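Local coordinates for prevent host death protein (Enterobacteria phage P1, PDB 3HS2), which neutralises the toxin Doc as the labile antitoxin of a plasmid-addiction module and represses transcription by sequence-specific DNA binding, at the interface of chains A and B. Numbering follows the deposited sequence. Chains: chain A/B, Prevent host death protein.

The three contacts run along one homodimer interface, from the globular end to the paired helices 41-55. Contact 3, where strand 36-40 of chain A pairs with 33-40 of chain B, lies in the middle. The C-alpha centres of contacts 1 and 3 are about 11 Å apart, those of contacts 2 and 3 about 13 Å, and those of contacts 1 and 2 about 22 Å. A:Ile28 and A:Ala36 belong to contacts 1 and 3, and A:Phe44 and B:Phe44 to contacts 2 and 3, so neighbouring patches merge. By two-fold symmetry contact 1 has a twin, and the chains meet continuously from strands to helices.

Contact 1: the interface of chains A and B. Residues chain A 6, 28, 30, 33-34, 36; chain B 13-14, 17-18, 21.
The side-chain oxygen OD1 of B:Asn18 is gripped by two hydrogen bonds from one guanidinium, that of A:Arg30, in the homodimer interface of this Phd/YefM-family antitoxin. A:Arg30 NH1 gives one at 3.0 Å, and A:Arg30 NH2 the other, to the same B:Asn18 OD1, at 3.1 Å. OD1 lies in the guanidinium plane; seen from the amide, NH2 comes in the carbonyl plane, but NH1 stands 40° above it. A:Arg30 thus presents both nitrogens end-on to one atom, which should restrain the turn of the amide. A:Arg33 NH2 also lies 2.9 Å from B:Asn18 OD1, but its N-H points elsewhere and does not count as a bond.

B:Leu17 supports the A:Arg30 guanidinium from one face, its CB 3.5 Å from A:Arg30 CZ, over the centre of the group; CG of A:Arg33 covers the opposite face. A bend at chi3 (-66°) lays the guanidinium over the leucine, the two side chains running past each other in opposite directions. The extended leucine (chi2 -178°) sends CD1 to within 3.5 Å of A:Phe6 CD1, crossing obliquely, while B:Leu13 CG touches A:Phe6 CE1 from one turn earlier in helix 13-21.

A:Arg33, bent at chi2, forms a salt bridge with B:Glu21, NH1 to the carboxylate oxygen OE2 at 3.0 Å, though the hydrogen bond within it is weak. The backbone N of A:Glu34 also meets OE2 weakly. The nearby arginines would be expected to favour a charged B:Glu21.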
loop_
_atom_site.group_PDB
_atom_site.type_symbol
_atom_site.label_atom_id
_atom_site.label_comp_id
_atom_site.label_asym_id
_atom_site.label_seq_id
_atom_site.Cartn_x
_atom_site.Cartn_y
_atom_site.Cartn_z
ATOM N N PHE A 6 -9.391 7.252 10.599
ATOM C CA PHE A 6 -8.752 8.522 10.894
ATOM C C PHE A 6 -8.630 8.794 12.392
ATOM O O PHE A 6 -7.544 9.092 12.883
ATOM C CB PHE A 6 -9.505 9.664 10.224
ATOM C CG PHE A 6 -8.939 11.013 10.532
ATOM C CD1 PHE A 6 -7.804 11.460 9.883
ATOM C CD2 PHE A 6 -9.533 11.832 11.474
ATOM C CE1 PHE A 6 -7.276 12.699 10.161
ATOM C CE2 PHE A 6 -9.007 13.074 11.755
ATOM C CZ PHE A 6 -7.879 13.508 11.097
ATOM N N ILE A 28 -4.630 4.158 6.229
ATOM C CA ILE A 28 -5.503 5.063 6.945
ATOM C C ILE A 28 -6.729 5.317 6.082
ATOM O O ILE A 28 -6.611 5.751 4.941
ATOM C CB ILE A 28 -4.800 6.393 7.248
ATOM C CG1 ILE A 28 -3.535 6.148 8.070
ATOM C CG2 ILE A 28 -5.742 7.338 7.972
ATOM C CD1 ILE A 28 -2.742 7.397 8.352
ATOM N N ARG A 30 -10.644 7.100 5.564
ATOM C CA ARG A 30 -11.433 8.260 5.950
ATOM C C ARG A 30 -12.815 8.183 5.320
ATOM O O ARG A 30 -12.958 7.742 4.180
ATOM C CB ARG A 30 -10.735 9.551 5.524
ATOM C CG ARG A 30 -9.593 9.960 6.429
ATOM C CD ARG A 30 -9.283 11.439 6.281
ATOM N NE ARG A 30 -8.762 11.762 4.958
ATOM C CZ ARG A 30 -8.610 13.000 4.499
ATOM N NH1 ARG A 30 -8.947 14.040 5.254
ATOM N NH2 ARG A 30 -8.127 13.202 3.284
ATOM N N ARG A 33 -13.640 9.641 1.723
ATOM C CA ARG A 33 -12.348 10.059 1.185
ATOM C C ARG A 33 -11.524 8.865 0.713
ATOM O O ARG A 33 -11.822 7.725 1.059
ATOM C CB ARG A 33 -11.555 10.831 2.242
ATOM C CG ARG A 33 -12.139 12.183 2.605
ATOM C CD ARG A 33 -12.229 13.080 1.383
ATOM N NE ARG A 33 -12.109 14.491 1.733
ATOM C CZ ARG A 33 -10.993 15.199 1.599
ATOM N NH1 ARG A 33 -9.897 14.630 1.118
ATOM N NH2 ARG A 33 -10.972 16.478 1.944
ATOM N N GLU A 34 -10.482 9.136 -0.066
ATOM C CA GLU A 34 -9.582 8.086 -0.536
ATOM C C GLU A 34 -8.589 7.693 0.552
ATOM O O GLU A 34 -8.140 8.538 1.320
ATOM C CB GLU A 34 -8.836 8.545 -1.791
ATOM C CG GLU A 34 -9.756 8.900 -2.947
ATOM C CD GLU A 34 -10.768 7.807 -3.240
ATOM O OE1 GLU A 34 -11.958 8.138 -3.431
ATOM O OE2 GLU A 34 -10.378 6.621 -3.270
ATOM N N ALA A 36 -5.178 6.544 2.546
ATOM C CA ALA A 36 -3.761 6.853 2.485
ATOM C C ALA A 36 -2.975 5.693 3.075
ATOM O O ALA A 36 -3.521 4.872 3.812
ATOM C CB ALA A 36 -3.465 8.136 3.248
ATOM N N LEU B 13 -3.252 16.508 11.152
ATOM C CA LEU B 13 -3.387 15.278 10.375
ATOM C C LEU B 13 -4.399 15.380 9.237
ATOM O O LEU B 13 -4.162 14.877 8.140
ATOM C CB LEU B 13 -3.709 14.085 11.281
ATOM C CG LEU B 13 -3.538 12.710 10.628
ATOM C CD1 LEU B 13 -2.151 12.570 10.021
ATOM C CD2 LEU B 13 -3.808 11.583 11.612
ATOM N N SER B 14 -5.523 16.041 9.492
ATOM C CA SER B 14 -6.571 16.151 8.483
ATOM C C SER B 14 -6.085 16.844 7.205
ATOM O O SER B 14 -6.234 16.308 6.108
ATOM C CB SER B 14 -7.793 16.871 9.054
ATOM O OG SER B 14 -8.916 16.682 8.220
ATOM N N LEU B 17 -3.567 14.823 5.203
ATOM C CA LEU B 17 -4.205 13.795 4.391
ATOM C C LEU B 17 -4.860 14.400 3.149
ATOM O O LEU B 17 -4.874 13.788 2.081
ATOM C CB LEU B 17 -5.236 13.020 5.220
ATOM C CG LEU B 17 -4.685 12.108 6.318
ATOM C CD1 LEU B 17 -5.798 11.371 7.030
ATOM C CD2 LEU B 17 -3.715 11.125 5.721
ATOM N N ASN B 18 -5.399 15.604 3.293
ATOM C CA ASN B 18 -5.944 16.330 2.154
ATOM C C ASN B 18 -4.855 16.635 1.130
ATOM O O ASN B 18 -5.074 16.518 -0.072
ATOM C CB ASN B 18 -6.631 17.615 2.613
ATOM C CG ASN B 18 -7.921 17.349 3.379
ATOM O OD1 ASN B 18 -8.465 16.245 3.342
ATOM N ND2 ASN B 18 -8.412 18.364 4.073
ATOM N N GLU B 21 -3.964 13.266 -0.607
ATOM C CA GLU B 21 -4.983 12.918 -1.589
ATOM C C GLU B 21 -4.878 13.793 -2.832
ATOM O O GLU B 21 -5.209 13.361 -3.935
ATOM C CB GLU B 21 -6.388 13.036 -0.992
ATOM C CG GLU B 21 -7.492 12.844 -2.022
ATOM C CD GLU B 21 -8.887 13.069 -1.466
ATOM O OE1 GLU B 21 -9.533 14.062 -1.864
ATOM O OE2 GLU B 21 -9.340 12.250 -0.639
#

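Contact 2: the interface of chains A and B. Residues chain A 44, 47-48, 50-51; chain B 44, 47-48, 50-51, 54.
Aromatic packing dominates the root of this helix pair, in which the two copies of helix 41-55 of the Phd/YefM-family antitoxin lie against each other across the dimer axis. A:Phe44 and B:Phe44 both carry CG anti to the backbone N (chi1 -173° and -178°) and slide past each other in opposite directions. Their CD1 atoms touch at 3.8 Å, A:Phe44 CD1 lying in plane at the edge of the B:Phe44 ring. Each phenylalanine then reaches the tyrosine of the other chain: A:Phe44 CE1 packs 3.5 Å from B:Tyr47 CD2. In the twin pair B:Phe44 CE1 comes in plane to the edge of the A:Tyr47 ring, 3.9 Å from CD2 of that ring. Both tyrosines have CG anti to the carbonyl carbon.

Aliphatic contacts flank the rings. Each lysine lies beside the opposing tyrosine and points the same way, but the two differ in shape. A:Lys48 takes the crowded first torsion (chi1 57°) and lays CB 3.9 Å from B:Tyr47 CD2. B:Lys48 is extended and meets A:Tyr47 CE2 through CG.

Small residues follow farther along, where, as is common in packed helix pairs, they may let the backbones come close; in this patch no N or O of one side lies within bonding reach of the other. A:Ala51 CB meets B:Ala50 CB at 3.8 Å, with the reverse pair at a similar separation, and B:Ala51 CB comes 3.4 Å from the carbonyl O of A:Tyr47.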
loop_
_atom_site.group_PDB
_atom_site.type_symbol
_atom_site.label_atom_id
_atom_site.label_comp_id
_atom_site.label_asym_id
_atom_site.label_seq_id
_atom_site.Cartn_x
_atom_site.Cartn_y
_atom_site.Cartn_z
ATOM N N PHE A 44 9.706 3.077 0.987
ATOM C CA PHE A 44 9.028 3.762 -0.111
ATOM C C PHE A 44 10.016 4.236 -1.173
ATOM O O PHE A 44 9.761 4.105 -2.373
ATOM C CB PHE A 44 8.201 4.938 0.412
ATOM C CG PHE A 44 7.339 5.585 -0.635
ATOM C CD1 PHE A 44 6.414 4.840 -1.340
ATOM C CD2 PHE A 44 7.443 6.941 -0.903
ATOM C CE1 PHE A 44 5.620 5.426 -2.297
ATOM C CE2 PHE A 44 6.647 7.532 -1.860
ATOM C CZ PHE A 44 5.736 6.772 -2.557
ATOM N N TYR A 47 11.072 1.231 -3.161
ATOM C CA TYR A 47 10.034 0.761 -4.069
ATOM C C TYR A 47 9.993 1.589 -5.349
ATOM O O TYR A 47 9.938 1.043 -6.450
ATOM C CB TYR A 47 8.656 0.782 -3.402
ATOM C CG TYR A 47 8.440 -0.293 -2.360
ATOM C CD1 TYR A 47 9.330 -1.350 -2.220
ATOM C CD2 TYR A 47 7.327 -0.264 -1.533
ATOM C CE1 TYR A 47 9.126 -2.335 -1.269
ATOM C CE2 TYR A 47 7.113 -1.246 -0.585
ATOM C CZ TYR A 47 8.014 -2.280 -0.456
ATOM O OH TYR A 47 7.799 -3.258 0.491
ATOM N N LYS A 48 10.014 2.908 -5.207
ATOM C CA LYS A 48 9.952 3.773 -6.373
ATOM C C LYS A 48 11.254 3.688 -7.159
ATOM O O LYS A 48 11.243 3.656 -8.389
ATOM C CB LYS A 48 9.661 5.218 -5.970
ATOM C CG LYS A 48 10.655 5.801 -4.986
ATOM C CD LYS A 48 10.657 7.320 -5.047
ATOM C CE LYS A 48 9.255 7.878 -4.900
ATOM N NZ LYS A 48 9.261 9.364 -4.926
ATOM N N ALA A 50 13.151 1.146 -7.464
ATOM C CA ALA A 50 13.049 -0.088 -8.228
ATOM C C ALA A 50 12.047 0.037 -9.374
ATOM O O ALA A 50 12.161 -0.659 -10.378
ATOM C CB ALA A 50 12.673 -1.237 -7.316
ATOM N N ALA A 51 11.066 0.919 -9.223
ATOM C CA ALA A 51 10.101 1.163 -10.293
ATOM C C ALA A 51 10.716 2.022 -11.393
ATOM O O ALA A 51 10.588 1.715 -12.577
ATOM C CB ALA A 51 8.841 1.817 -9.746
ATOM N N PHE B 44 0.814 4.233 -3.800
ATOM C CA PHE B 44 1.657 3.256 -3.116
ATOM C C PHE B 44 1.576 1.876 -3.758
ATOM O O PHE B 44 2.597 1.220 -3.970
ATOM C CB PHE B 44 1.286 3.152 -1.637
ATOM C CG PHE B 44 2.145 2.189 -0.868
ATOM C CD1 PHE B 44 3.481 2.471 -0.641
ATOM C CD2 PHE B 44 1.623 1.004 -0.378
ATOM C CE1 PHE B 44 4.280 1.593 0.060
ATOM C CE2 PHE B 44 2.418 0.122 0.326
ATOM C CZ PHE B 44 3.749 0.419 0.545
ATOM N N TYR B 47 3.451 1.715 -7.175
ATOM C CA TYR B 47 4.902 1.662 -7.016
ATOM C C TYR B 47 5.355 0.304 -6.501
ATOM O O TYR B 47 6.346 -0.251 -6.969
ATOM C CB TYR B 47 5.369 2.741 -6.040
ATOM C CG TYR B 47 5.241 4.156 -6.548
ATOM C CD1 TYR B 47 4.568 4.438 -7.730
ATOM C CD2 TYR B 47 5.765 5.217 -5.827
ATOM C CE1 TYR B 47 4.445 5.735 -8.188
ATOM C CE2 TYR B 47 5.644 6.516 -6.274
ATOM C CZ TYR B 47 4.984 6.770 -7.454
ATOM O OH TYR B 47 4.864 8.065 -7.898
ATOM N N LYS B 48 4.632 -0.217 -5.518
ATOM C CA LYS B 48 4.956 -1.513 -4.940
ATOM C C LYS B 48 4.857 -2.620 -5.989
ATOM O O LYS B 48 5.705 -3.508 -6.051
ATOM C CB LYS B 48 4.031 -1.815 -3.763
ATOM C CG LYS B 48 4.423 -3.037 -2.961
ATOM C CD LYS B 48 3.383 -3.348 -1.904
ATOM C CE LYS B 48 3.859 -4.454 -0.981
ATOM N NZ LYS B 48 2.785 -4.903 -0.058
ATOM N N ALA B 50 5.085 -2.298 -9.316
ATOM C CA ALA B 50 6.144 -2.128 -10.304
ATOM C C ALA B 50 7.504 -2.536 -9.748
ATOM O O ALA B 50 8.381 -2.970 -10.491
ATOM C CB ALA B 50 6.182 -0.695 -10.805
ATOM N N ALA B 51 7.678 -2.393 -8.439
ATOM C CA ALA B 51 8.921 -2.797 -7.794
ATOM C C ALA B 51 9.000 -4.316 -7.724
ATOM O O ALA B 51 10.032 -4.911 -8.027
ATOM C CB ALA B 51 9.023 -2.190 -6.405
ATOM N N ALA B 54 9.623 -6.089 -11.063
ATOM C CA ALA B 54 11.015 -5.993 -11.485
ATOM C C ALA B 54 11.906 -6.935 -10.680
ATOM O O ALA B 54 12.728 -7.653 -11.245
ATOM C CB ALA B 54 11.508 -4.560 -11.363
#

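Contact 3: the interface of chains A and B. Residues chain A 28, 36-41, 44; chain B 20, 28, 36-40, 44.
Valine methyls and phenylalanine rings form the apolar centre. A:Val37 has CG1 anti to the backbone N (chi1 174°), which lays this methyl over one face of the B:Phe44 ring, 4.0 Å from its centroid and offset toward the rim, a CH-pi contact. Its counterpart is turned differently: B:Val37 (chi1 76°) puts CG1 in the crowded position, where it touches A:Phe44 CB at 3.6 Å. The same methyl packs against A:Val39 CG1, the two valines lying side by side and pointing the same way. A:Val39 CG1 also meets B:Phe44 CE1 at 3.7 Å. On the other side of the strands, B:Ile38 CD1 rests on A:Ala36 CB.

Outward from these side chains, the backbones are joined as dimers often are, by pairing of edge strands, through hydrogen bonds between Val37 and Val39 of the two chains, nearly along the C=O axes. A:Val37 N donates to B:Val39 O at 2.8 Å, and B:Val39 N returns to A:Val37 O. B:Val37 N binds A:Val39 O at 2.7 Å, and A:Val39 N binds B:Val37 O.

The antiparallel ladder is centred on A:Ile38 opposite B:Ile38 and joins the sheets of both subunits into one. Helix 41-55 follows directly, so the valine face of the joined strands is capped by the first turns of both helices.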
loop_
_atom_site.group_PDB
_atom_site.type_symbol
_atom_site.label_atom_id
_atom_site.label_comp_id
_atom_site.label_asym_id
_atom_site.label_seq_id
_atom_site.Cartn_x
_atom_site.Cartn_y
_atom_site.Cartn_z
ATOM N N ILE A 28 -4.630 4.158 6.229
ATOM C CA ILE A 28 -5.503 5.063 6.945
ATOM C C ILE A 28 -6.729 5.317 6.082
ATOM O O ILE A 28 -6.611 5.751 4.941
ATOM C CB ILE A 28 -4.800 6.393 7.248
ATOM C CG1 ILE A 28 -3.535 6.148 8.070
ATOM C CG2 ILE A 28 -5.742 7.338 7.972
ATOM C CD1 ILE A 28 -2.742 7.397 8.352
ATOM N N ALA A 36 -5.178 6.544 2.546
ATOM C CA ALA A 36 -3.761 6.853 2.485
ATOM C C ALA A 36 -2.975 5.693 3.075
ATOM O O ALA A 36 -3.521 4.872 3.812
ATOM C CB ALA A 36 -3.465 8.136 3.248
ATOM N N VAL A 37 -1.694 5.619 2.737
ATOM C CA VAL A 37 -0.816 4.612 3.311
ATOM C C VAL A 37 0.374 5.296 3.971
ATOM O O VAL A 37 0.947 6.232 3.417
ATOM C CB VAL A 37 -0.312 3.612 2.250
ATOM C CG1 VAL A 37 0.717 2.672 2.857
ATOM C CG2 VAL A 37 -1.471 2.821 1.668
ATOM N N ILE A 38 0.727 4.840 5.165
ATOM C CA ILE A 38 1.920 5.328 5.840
ATOM C C ILE A 38 2.945 4.207 5.926
ATOM O O ILE A 38 2.659 3.130 6.446
ATOM C CB ILE A 38 1.600 5.876 7.241
ATOM C CG1 ILE A 38 2.886 6.225 7.988
ATOM C CG2 ILE A 38 0.782 4.876 8.038
ATOM C CD1 ILE A 38 2.642 7.062 9.214
ATOM N N VAL A 39 4.139 4.466 5.404
ATOM C CA VAL A 39 5.174 3.447 5.296
ATOM C C VAL A 39 6.536 4.087 5.529
ATOM O O VAL A 39 6.698 5.295 5.346
ATOM C CB VAL A 39 5.125 2.771 3.903
ATOM C CG1 VAL A 39 5.287 3.805 2.803
ATOM C CG2 VAL A 39 6.177 1.681 3.783
ATOM N N SER A 40 7.514 3.288 5.944
ATOM C CA SER A 40 8.846 3.822 6.190
ATOM C C SER A 40 9.367 4.483 4.921
ATOM O O SER A 40 9.201 3.954 3.820
ATOM C CB SER A 40 9.811 2.727 6.639
ATOM O OG SER A 40 10.603 2.269 5.559
ATOM N N LYS A 41 9.988 5.645 5.083
ATOM C CA LYS A 41 10.504 6.395 3.952
ATOM C C LYS A 41 11.527 5.577 3.167
ATOM O O LYS A 41 11.547 5.614 1.938
ATOM C CB LYS A 41 11.131 7.707 4.423
ATOM C CG LYS A 41 11.657 8.572 3.294
ATOM C CD LYS A 41 12.652 9.594 3.811
ATOM C CE LYS A 41 13.205 10.450 2.684
ATOM N NZ LYS A 41 14.222 11.420 3.172
ATOM N N PHE A 44 9.706 3.077 0.987
ATOM C CA PHE A 44 9.028 3.762 -0.111
ATOM C C PHE A 44 10.016 4.236 -1.173
ATOM O O PHE A 44 9.761 4.105 -2.373
ATOM C CB PHE A 44 8.201 4.938 0.412
ATOM C CG PHE A 44 7.339 5.585 -0.635
ATOM C CD1 PHE A 44 6.414 4.840 -1.340
ATOM C CD2 PHE A 44 7.443 6.941 -0.903
ATOM C CE1 PHE A 44 5.620 5.426 -2.297
ATOM C CE2 PHE A 44 6.647 7.532 -1.860
ATOM C CZ PHE A 44 5.736 6.772 -2.557
ATOM N N VAL B 20 -2.079 14.845 0.775
ATOM C CA VAL B 20 -1.689 13.566 0.198
ATOM C C VAL B 20 -2.669 13.138 -0.887
ATOM O O VAL B 20 -2.258 12.707 -1.961
ATOM C CB VAL B 20 -1.581 12.466 1.266
ATOM C CG1 VAL B 20 -1.409 11.115 0.608
ATOM C CG2 VAL B 20 -0.422 12.756 2.201
ATOM N N ILE B 28 7.201 12.374 7.407
ATOM C CA ILE B 28 7.062 12.642 8.824
ATOM C C ILE B 28 8.349 12.265 9.532
ATOM O O ILE B 28 8.754 11.104 9.536
ATOM C CB ILE B 28 5.893 11.860 9.427
ATOM C CG1 ILE B 28 4.625 12.105 8.605
ATOM C CG2 ILE B 28 5.690 12.253 10.873
ATOM C CD1 ILE B 28 3.389 11.488 9.205
ATOM N N ALA B 36 9.073 8.407 8.374
ATOM C CA ALA B 36 8.012 7.706 7.672
ATOM C C ALA B 36 7.515 8.568 6.523
ATOM O O ALA B 36 7.822 9.756 6.449
ATOM C CB ALA B 36 6.873 7.380 8.626
ATOM N N VAL B 37 6.752 7.966 5.619
ATOM C CA VAL B 37 6.148 8.719 4.537
ATOM C C VAL B 37 4.674 8.351 4.400
ATOM O O VAL B 37 4.286 7.204 4.617
ATOM C CB VAL B 37 6.876 8.483 3.201
ATOM C CG1 VAL B 37 6.500 7.137 2.624
ATOM C CG2 VAL B 37 6.542 9.587 2.217
ATOM N N ILE B 38 3.850 9.332 4.062
ATOM C CA ILE B 38 2.441 9.065 3.815
ATOM C C ILE B 38 2.054 9.457 2.395
ATOM O O ILE B 38 2.303 10.581 1.959
ATOM C CB ILE B 38 1.536 9.751 4.850
ATOM C CG1 ILE B 38 0.134 9.941 4.277
ATOM C CG2 ILE B 38 2.129 11.077 5.289
ATOM C CD1 ILE B 38 -0.934 9.858 5.315
ATOM N N VAL B 39 1.447 8.514 1.684
ATOM C CA VAL B 39 1.171 8.661 0.261
ATOM C C VAL B 39 -0.173 8.020 -0.064
ATOM O O VAL B 39 -0.626 7.120 0.649
ATOM C CB VAL B 39 2.290 7.995 -0.576
ATOM C CG1 VAL B 39 2.436 6.530 -0.198
ATOM C CG2 VAL B 39 2.019 8.139 -2.061
ATOM N N SER B 40 -0.819 8.487 -1.127
ATOM C CA SER B 40 -2.109 7.928 -1.508
ATOM C C SER B 40 -1.960 6.423 -1.672
ATOM O O SER B 40 -0.903 5.935 -2.072
ATOM C CB SER B 40 -2.636 8.570 -2.795
ATOM O OG SER B 40 -2.094 7.950 -3.947
ATOM N N PHE B 44 0.814 4.233 -3.800
ATOM C CA PHE B 44 1.657 3.256 -3.116
ATOM C C PHE B 44 1.576 1.876 -3.758
ATOM O O PHE B 44 2.597 1.220 -3.970
ATOM C CB PHE B 44 1.286 3.152 -1.637
ATOM C CG PHE B 44 2.145 2.189 -0.868
ATOM C CD1 PHE B 44 3.481 2.471 -0.641
ATOM C CD2 PHE B 44 1.623 1.004 -0.378
ATOM C CE1 PHE B 44 4.280 1.593 0.060
ATOM C CE2 PHE B 44 2.418 0.122 0.326
ATOM C CZ PHE B 44 3.749 0.419 0.545
#